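Local coordinates for solute-binding protein (PDB 2ZYO) that binds malto-oligosaccharides such as maltotetraose and probably serves carbohydrate uptake as the solute-binding component of a membrane transporter, at residues A[57-62]-A[79-84]; A[85-90]-A[352-357]. All blocks are in the same frame, centred on the assembly; numbering follows the deposited sequence.

How the contacts relate
Contact 1 (57-62 with 79-84) and contact 2 (85-90 with 352-357) follow each other along the chain. Strand 77-81 leads through R84, the N-cap residue, into helix 85-90. The centres of the two contacts are about 12 Å apart, and they touch directly. Q62 NE2 packs 3.3 Å from A88 N, and H82 O lies 3.4 Å from S352 CB. R84 brings the pair to the sugar: its side chain comes within about 3 Å of a bound glucose unit. The side chain of E87 in contact 2 stays about 8 Å from the sugar. A long, weak ion pair between R84 NH1 and E87 OE2 also joins the two contacts.

Contact 1 (A[57-62]-A[79-84]); sequences ALLKQQ and TWPHDR
The start of helix 61-71 packs on the end of strand 77-81, where Q61 and Q62 meet T79 and W80. T79 N gives a nearly straight hydrogen bond to Q61 OE1 (2.8 Å, 169°). The donor sits out of the amide plane, tilted by 33°. Q61 NE2 bonds to V56 O, so both ends of this amide are held. Q61 CB lies at the edge of the W80 ring, 3.7 Å from CE3. Q62 covers a face instead. Its CB makes a CH-pi contact 4.2 Å from the centre of the six-membered ring. Its CG, anti to the backbone N (chi1 -155°), lies over the CZ2 and CH2 side. Further along the same face, Q62 OE1 lies 3.6 Å above the ring plane, near the rim. L58 CD1 touches T79 CG2 at 3.8 Å, while L59 CD2 meets P81 CD at 4.1 Å. R84 CB lies beside Q62 OE1. R84 NE makes a salt bridge to D83 OD2, with a weak, bent hydrogen bond, and R84 NH2 makes a weak hydrogen bond to a bound glucose unit. The strand-helix-strand order of 50-55, 61-71 and 77-81 is typical of the alpha/beta lobes of bacterial solute-binding proteins.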
ATOM      1  N   ALA A  57      -6.280  12.961  10.809  1.00 13.86           N
ATOM      2  CA  ALA A  57      -6.252  11.575  10.353  1.00 14.55           C
ATOM      3  C   ALA A  57      -5.955  11.507   8.861  1.00 12.73           C
ATOM      4  O   ALA A  57      -6.482  12.303   8.085  1.00 13.59           O
ATOM      5  CB  ALA A  57      -7.569  10.894  10.662  1.00 15.72           C
ATOM      6  N   LEU A  58      -5.104  10.561   8.475  1.00 13.69           N
ATOM      7  CA  LEU A  58      -4.690  10.404   7.079  1.00 14.04           C
ATOM      8  C   LEU A  58      -5.853  10.440   6.090  1.00 13.75           C
ATOM      9  O   LEU A  58      -5.829  11.207   5.126  1.00 13.36           O
ATOM     10  CB  LEU A  58      -3.883   9.112   6.900  1.00 17.62           C
ATOM     11  CG  LEU A  58      -2.350   9.156   6.872  1.00 21.61           C
ATOM     12  CD1 LEU A  58      -1.744  10.286   7.700  1.00 21.89           C
ATOM     13  CD2 LEU A  58      -1.807   7.808   7.314  1.00 24.15           C
ATOM     14  N   LEU A  59      -6.880   9.634   6.348  1.00 14.38           N
ATOM     15  CA  LEU A  59      -8.003   9.510   5.421  1.00 14.72           C
ATOM     16  C   LEU A  59      -9.044  10.626   5.550  1.00 15.37           C
ATOM     17  O   LEU A  59     -10.076  10.597   4.878  1.00 17.56           O
ATOM     18  CB  LEU A  59      -8.653   8.123   5.533  1.00 16.24           C
ATOM     19  CG  LEU A  59      -7.783   6.925   5.126  1.00 17.18           C
ATOM     20  CD1 LEU A  59      -8.547   5.625   5.304  1.00 18.25           C
ATOM     21  CD2 LEU A  59      -7.255   7.049   3.692  1.00 17.23           C
ATOM     22  N   LYS A  60      -8.759  11.607   6.403  1.00 14.12           N
ATOM     23  CA  LYS A  60      -9.607  12.791   6.542  1.00 13.64           C
ATOM     24  C   LYS A  60      -8.962  14.044   5.952  1.00 13.25           C
ATOM     25  O   LYS A  60      -9.629  15.067   5.777  1.00 13.76           O
ATOM     26  CB  LYS A  60      -9.957  13.030   8.011  1.00 15.06           C
ATOM     27  CG  LYS A  60     -10.902  11.992   8.587  1.00 18.33           C
ATOM     28  CD  LYS A  60     -11.477  12.451   9.910  1.00 21.74           C
ATOM     29  CE  LYS A  60     -12.380  11.390  10.516  1.00 22.72           C
ATOM     30  NZ  LYS A  60     -13.623  11.173   9.719  1.00 24.72           N
ATOM     31  N   GLN A  61      -7.672  13.954   5.637  1.00 12.19           N
ATOM     32  CA  GLN A  61      -6.905  15.119   5.192  1.00 11.97           C
ATOM     33  C   GLN A  61      -7.354  15.683   3.845  1.00 11.64           C
ATOM     34  O   GLN A  61      -7.400  16.901   3.666  1.00 12.08           O
ATOM     35  CB  GLN A  61      -5.409  14.808   5.165  1.00 10.90           C
ATOM     36  CG  GLN A  61      -4.781  14.723   6.546  1.00 11.30           C
ATOM     37  CD  GLN A  61      -3.268  14.810   6.525  1.00 10.21           C
ATOM     38  OE1 GLN A  61      -2.672  15.342   5.585  1.00 10.70           O
ATOM     39  NE2 GLN A  61      -2.637  14.294   7.570  1.00 10.96           N
ATOM     40  N   GLN A  62      -7.678  14.797   2.907  1.00 14.12           N
ATOM     41  CA  GLN A  62      -8.109  15.215   1.577  1.00 15.30           C
ATOM     42  C   GLN A  62      -9.405  16.028   1.654  1.00 15.52           C
ATOM     43  O   GLN A  62      -9.511  17.101   1.051  1.00 16.61           O
ATOM     44  CB  GLN A  62      -8.258  14.003   0.651  1.00 16.76           C
ATOM     45  CG  GLN A  62      -8.113  14.334  -0.824  1.00 18.26           C
ATOM     46  CD  GLN A  62      -7.919  13.115  -1.714  1.00 18.60           C
ATOM     47  OE1 GLN A  62      -7.367  12.093  -1.295  1.00 20.86           O
ATOM     48  NE2 GLN A  62      -8.354  13.230  -2.960  1.00 19.82           N
ATOM     49  N   THR A  79      -0.562  14.637   3.880  1.00  7.62           N
ATOM     50  CA  THR A  79      -0.161  13.248   3.688  1.00 10.31           C
ATOM     51  C   THR A  79      -1.344  12.280   3.698  1.00  9.92           C
ATOM     52  O   THR A  79      -2.260  12.416   4.507  1.00 10.63           O
ATOM     53  CB  THR A  79       0.922  12.818   4.724  1.00  9.69           C
ATOM     54  OG1 THR A  79       1.324  11.466   4.481  1.00 10.46           O
ATOM     55  CG2 THR A  79       0.423  12.958   6.157  1.00  9.81           C
ATOM     56  N   TRP A  80      -1.310  11.324   2.769  1.00  9.76           N
ATOM     57  CA  TRP A  80      -2.273  10.217   2.697  1.00 11.36           C
ATOM     58  C   TRP A  80      -1.740   9.120   1.770  1.00 10.59           C
ATOM     59  O   TRP A  80      -0.831   9.376   0.978  1.00 10.57           O
ATOM     60  CB  TRP A  80      -3.668  10.690   2.256  1.00 11.76           C
ATOM     61  CG  TRP A  80      -3.724  11.497   0.987  1.00 11.45           C
ATOM     62  CD1 TRP A  80      -3.617  11.028  -0.292  1.00 13.19           C
ATOM     63  CD2 TRP A  80      -3.945  12.909   0.880  1.00 10.75           C
ATOM     64  NE1 TRP A  80      -3.741  12.064  -1.190  1.00 12.89           N
ATOM     65  CE2 TRP A  80      -3.938  13.230  -0.496  1.00 11.50           C
ATOM     66  CE3 TRP A  80      -4.127  13.936   1.814  1.00 10.52           C
ATOM     67  CZ2 TRP A  80      -4.119  14.538  -0.962  1.00 10.91           C
ATOM     68  CZ3 TRP A  80      -4.312  15.234   1.351  1.00 10.72           C
ATOM     69  CH2 TRP A  80      -4.303  15.523  -0.024  1.00 10.31           C
ATOM     70  N   PRO A  81      -2.281   7.887   1.882  1.00 11.31           N
ATOM     71  CA  PRO A  81      -1.904   6.821   0.945  1.00 10.58           C
ATOM     72  C   PRO A  81      -2.072   7.246  -0.519  1.00  9.87           C
ATOM     73  O   PRO A  81      -3.053   7.913  -0.864  1.00 11.41           O
ATOM     74  CB  PRO A  81      -2.875   5.693   1.301  1.00 10.99           C
ATOM     75  CG  PRO A  81      -3.180   5.917   2.743  1.00 11.52           C
ATOM     76  CD  PRO A  81      -3.233   7.405   2.901  1.00 11.07           C
ATOM     77  N   HIS A  82      -1.118   6.848  -1.360  1.00  9.65           N
ATOM     78  CA  HIS A  82      -1.001   7.353  -2.732  1.00 10.97           C
ATOM     79  C   HIS A  82      -2.144   6.958  -3.669  1.00 11.20           C
ATOM     80  O   HIS A  82      -2.305   7.559  -4.728  1.00 11.37           O
ATOM     81  CB  HIS A  82       0.322   6.895  -3.355  1.00 10.40           C
ATOM     82  CG  HIS A  82       0.246   5.545  -3.997  1.00 10.80           C
ATOM     83  ND1 HIS A  82       0.378   4.373  -3.284  1.00 10.55           N
ATOM     84  CD2 HIS A  82       0.032   5.179  -5.283  1.00  9.83           C
ATOM     85  CE1 HIS A  82       0.256   3.344  -4.104  1.00 11.13           C
ATOM     86  NE2 HIS A  82       0.047   3.807  -5.323  1.00 10.19           N
ATOM     87  N   ASP A  83      -2.920   5.939  -3.299  1.00 11.43           N
ATOM     88  CA  ASP A  83      -3.958   5.419  -4.198  1.00 12.50           C
ATOM     89  C   ASP A  83      -5.074   6.431  -4.488  1.00 12.95           C
ATOM     90  O   ASP A  83      -5.833   6.265  -5.444  1.00 14.13           O
ATOM     91  CB  ASP A  83      -4.531   4.091  -3.682  1.00 15.42           C
ATOM     92  CG  ASP A  83      -5.149   4.213  -2.304  1.00 17.60           C
ATOM     93  OD1 ASP A  83      -4.395   4.406  -1.328  1.00 19.41           O
ATOM     94  OD2 ASP A  83      -6.388   4.094  -2.195  1.00 22.30           O
ATOM     95  N   ARG A  84      -5.150   7.485  -3.679  1.00 13.36           N
ATOM     96  CA  ARG A  84      -6.147   8.542  -3.874  1.00 14.23           C
ATOM     97  C   ARG A  84      -5.527   9.830  -4.430  1.00 13.55           C
ATOM     98  O   ARG A  84      -6.154  10.896  -4.407  1.00 13.81           O
ATOM     99  CB  ARG A  84      -6.918   8.817  -2.572  1.00 17.14           C
ATOM    100  CG  ARG A  84      -7.542   7.575  -1.922  1.00 21.65           C
ATOM    101  CD  ARG A  84      -8.683   6.989  -2.737  1.00 27.53           C
ATOM    102  NE  ARG A  84      -9.039   5.648  -2.275  1.00 31.42           N
ATOM    103  CZ  ARG A  84     -10.086   4.949  -2.707  1.00 33.15           C
ATOM    104  NH1 ARG A  84     -10.907   5.453  -3.620  1.00 34.23           N
ATOM    105  NH2 ARG A  84     -10.313   3.738  -2.218  1.00 35.20           N
TER

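Contact 2 (A[85-90]-A[352-357]); sequences LGEAVT and SIPEMG
G86 O, on the carbonyl group whose carbon packs against P354 CG, is gripped by two donors of T90. T90 OG1 bonds to it at 2.9 Å. T90 N and T90 OG1 approach that oxygen from either side of the carbonyl plane. P354 CG is 3.9 Å from G86 C and also near E87 N. With CG anti to the carbonyl carbon (chi1 -72°), E87 lays that atom against P354 CB, at 4.0 Å. The two side chains run antiparallel where they pass. An alanine in place of P354 would probably open a gap beside G86 and E87 N, because the ring atoms CG and CD would be gone. Y117 of strand 116-117 also packs against S352 and P354.

S352 O meets the helix beside this apolar patch. The bond it takes from G86 N is 2.9 Å long but bent, and so weak. G86 CA adds a CA-H...O contact to S352 O at 3.1 Å. The missing side chain of G86 permits this approach, since a CB there would fall 2.2 Å from S352 O. Water 1 lies 2.7 Å from S352 O and may donate to it. The same water accepts a hydrogen bond from E87 N at 2.8 Å. It probably bridges the first turn of the helix and the loop.

The polar link rests mainly on backbone groups and one water. At the amino end of the helix, G86 N would tend to attract the partial negative charge of S352 O directly, and E87 N only through the water.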
ATOM      1  N   LEU A  85      -4.302   9.720  -4.944  1.00 12.56           N
ATOM      2  CA  LEU A  85      -3.591  10.858  -5.530  1.00 13.65           C
ATOM      3  C   LEU A  85      -4.313  11.432  -6.748  1.00 13.64           C
ATOM      4  O   LEU A  85      -4.390  12.651  -6.908  1.00 13.98           O
ATOM      5  CB  LEU A  85      -2.158  10.464  -5.909  1.00 15.44           C
ATOM      6  CG  LEU A  85      -1.201  11.552  -6.401  1.00 18.30           C
ATOM      7  CD1 LEU A  85      -0.935  12.574  -5.306  1.00 20.14           C
ATOM      8  CD2 LEU A  85       0.099  10.935  -6.888  1.00 19.58           C
ATOM      9  N   GLY A  86      -4.840  10.547  -7.595  1.00 14.25           N
ATOM     10  CA  GLY A  86      -5.542  10.949  -8.813  1.00 15.34           C
ATOM     11  C   GLY A  86      -6.711  11.875  -8.553  1.00 16.44           C
ATOM     12  O   GLY A  86      -6.857  12.897  -9.225  1.00 18.16           O
ATOM     13  N   GLU A  87      -7.534  11.514  -7.570  1.00 17.50           N
ATOM     14  CA  GLU A  87      -8.660  12.343  -7.132  1.00 19.03           C
ATOM     15  C   GLU A  87      -8.187  13.731  -6.697  1.00 19.03           C
ATOM     16  O   GLU A  87      -8.792  14.738  -7.060  1.00 20.10           O
ATOM     17  CB  GLU A  87      -9.409  11.663  -5.983  1.00 21.95           C
ATOM     18  CG  GLU A  87     -10.235  10.449  -6.391  1.00 27.84           C
ATOM     19  CD  GLU A  87     -10.516   9.507  -5.232  1.00 31.50           C
ATOM     20  OE1 GLU A  87     -10.998   9.970  -4.174  1.00 32.65           O
ATOM     21  OE2 GLU A  87     -10.260   8.294  -5.384  1.00 34.39           O
ATOM     22  N   ALA A  88      -7.098  13.770  -5.932  1.00 17.59           N
ATOM     23  CA  ALA A  88      -6.549  15.023  -5.416  1.00 16.88           C
ATOM     24  C   ALA A  88      -5.989  15.921  -6.516  1.00 17.41           C
ATOM     25  O   ALA A  88      -6.208  17.134  -6.505  1.00 17.00           O
ATOM     26  CB  ALA A  88      -5.482  14.735  -4.370  1.00 14.52           C
ATOM     27  N   VAL A  89      -5.268  15.322  -7.463  1.00 16.88           N
ATOM     28  CA  VAL A  89      -4.634  16.066  -8.551  1.00 18.10           C
ATOM     29  C   VAL A  89      -5.669  16.656  -9.516  1.00 20.56           C
ATOM     30  O   VAL A  89      -5.604  17.842  -9.852  1.00 21.26           O
ATOM     31  CB  VAL A  89      -3.596  15.197  -9.317  1.00 17.79           C
ATOM     32  CG1 VAL A  89      -3.119  15.894 -10.587  1.00 18.28           C
ATOM     33  CG2 VAL A  89      -2.406  14.875  -8.419  1.00 19.28           C
ATOM     34  N   THR A  90      -6.621  15.828  -9.943  1.00 21.14           N
ATOM     35  CA  THR A  90      -7.653  16.249 -10.897  1.00 23.10           C
ATOM     36  C   THR A  90      -8.573  17.341 -10.341  1.00 23.16           C
ATOM     37  O   THR A  90      -9.071  18.179 -11.098  1.00 25.13           O
ATOM     38  CB  THR A  90      -8.500  15.052 -11.400  1.00 23.10           C
ATOM     39  OG1 THR A  90      -9.073  14.357 -10.286  1.00 24.16           O
ATOM     40  CG2 THR A  90      -7.641  14.088 -12.209  1.00 24.56           C
ATOM     41  N   SER A 352      -3.561   4.793  -9.048  1.00 12.35           N
ATOM     42  CA  SER A 352      -3.930   6.007  -8.326  1.00 13.32           C
ATOM     43  C   SER A 352      -4.970   6.854  -9.060  1.00 13.19           C
ATOM     44  O   SER A 352      -5.394   7.893  -8.553  1.00 14.48           O
ATOM     45  CB  SER A 352      -2.685   6.846  -8.024  1.00 13.29           C
ATOM     46  OG  SER A 352      -2.018   7.204  -9.219  1.00 14.74           O
ATOM     47  N   ILE A 353      -5.379   6.413 -10.248  1.00 12.91           N
ATOM     48  CA  ILE A 353      -6.422   7.114 -11.004  1.00 12.89           C
ATOM     49  C   ILE A 353      -7.774   6.996 -10.286  1.00 13.19           C
ATOM     50  O   ILE A 353      -8.024   5.995  -9.610  1.00 12.99           O
ATOM     51  CB  ILE A 353      -6.513   6.635 -12.485  1.00 11.53           C
ATOM     52  CG1 ILE A 353      -6.943   5.162 -12.580  1.00 13.14           C
ATOM     53  CG2 ILE A 353      -5.184   6.877 -13.204  1.00 12.01           C
ATOM     54  CD1 ILE A 353      -7.419   4.746 -13.968  1.00 12.82           C
ATOM     55  N   PRO A 354      -8.639   8.027 -10.405  1.00 13.68           N
ATOM     56  CA  PRO A 354      -9.920   8.009  -9.686  1.00 14.77           C
ATOM     57  C   PRO A 354     -10.764   6.764  -9.966  1.00 13.29           C
ATOM     58  O   PRO A 354     -11.468   6.283  -9.076  1.00 15.45           O
ATOM     59  CB  PRO A 354     -10.631   9.263 -10.206  1.00 14.53           C
ATOM     60  CG  PRO A 354      -9.529  10.172 -10.617  1.00 15.67           C
ATOM     61  CD  PRO A 354      -8.475   9.267 -11.187  1.00 14.82           C
ATOM     62  N   GLU A 355     -10.667   6.245 -11.186  1.00 13.97           N
ATOM     63  CA  GLU A 355     -11.449   5.084 -11.613  1.00 14.52           C
ATOM     64  C   GLU A 355     -11.173   3.806 -10.814  1.00 14.14           C
ATOM     65  O   GLU A 355     -12.031   2.927 -10.740  1.00 13.90           O
ATOM     66  CB  GLU A 355     -11.262   4.833 -13.110  1.00 15.34           C
ATOM     67  CG  GLU A 355     -11.897   5.902 -13.996  1.00 16.89           C
ATOM     68  CD  GLU A 355     -11.042   7.154 -14.159  1.00 18.85           C
ATOM     69  OE1 GLU A 355      -9.856   7.147 -13.760  1.00 16.92           O
ATOM     70  OE2 GLU A 355     -11.566   8.153 -14.697  1.00 21.69           O
ATOM     71  N   MET A 356      -9.988   3.703 -10.213  1.00 13.68           N
ATOM     72  CA  MET A 356      -9.669   2.547  -9.371  1.00 14.17           C
ATOM     73  C   MET A 356     -10.615   2.440  -8.171  1.00 15.36           C
ATOM     74  O   MET A 356     -10.899   1.339  -7.694  1.00 15.02           O
ATOM     75  CB  MET A 356      -8.211   2.587  -8.903  1.00 14.90           C
ATOM     76  CG  MET A 356      -7.756   1.311  -8.196  1.00 15.74           C
ATOM     77  SD  MET A 356      -7.791  -0.138  -9.271  1.00 14.22           S
ATOM     78  CE  MET A 356      -7.649  -1.469  -8.082  1.00 15.61           C
ATOM     79  N   GLY A 357     -11.109   3.585  -7.703  1.00 16.81           N
ATOM     80  CA  GLY A 357     -12.024   3.640  -6.562  1.00 17.54           C
ATOM     81  C   GLY A 357     -13.259   2.763  -6.686  1.00 17.86           C
ATOM     82  O   GLY A 357     -13.741   2.218  -5.691  1.00 19.48           O
TER
HETATM   83  O   HOH W   1      -7.440   8.738  -6.988  1.00 18.30           O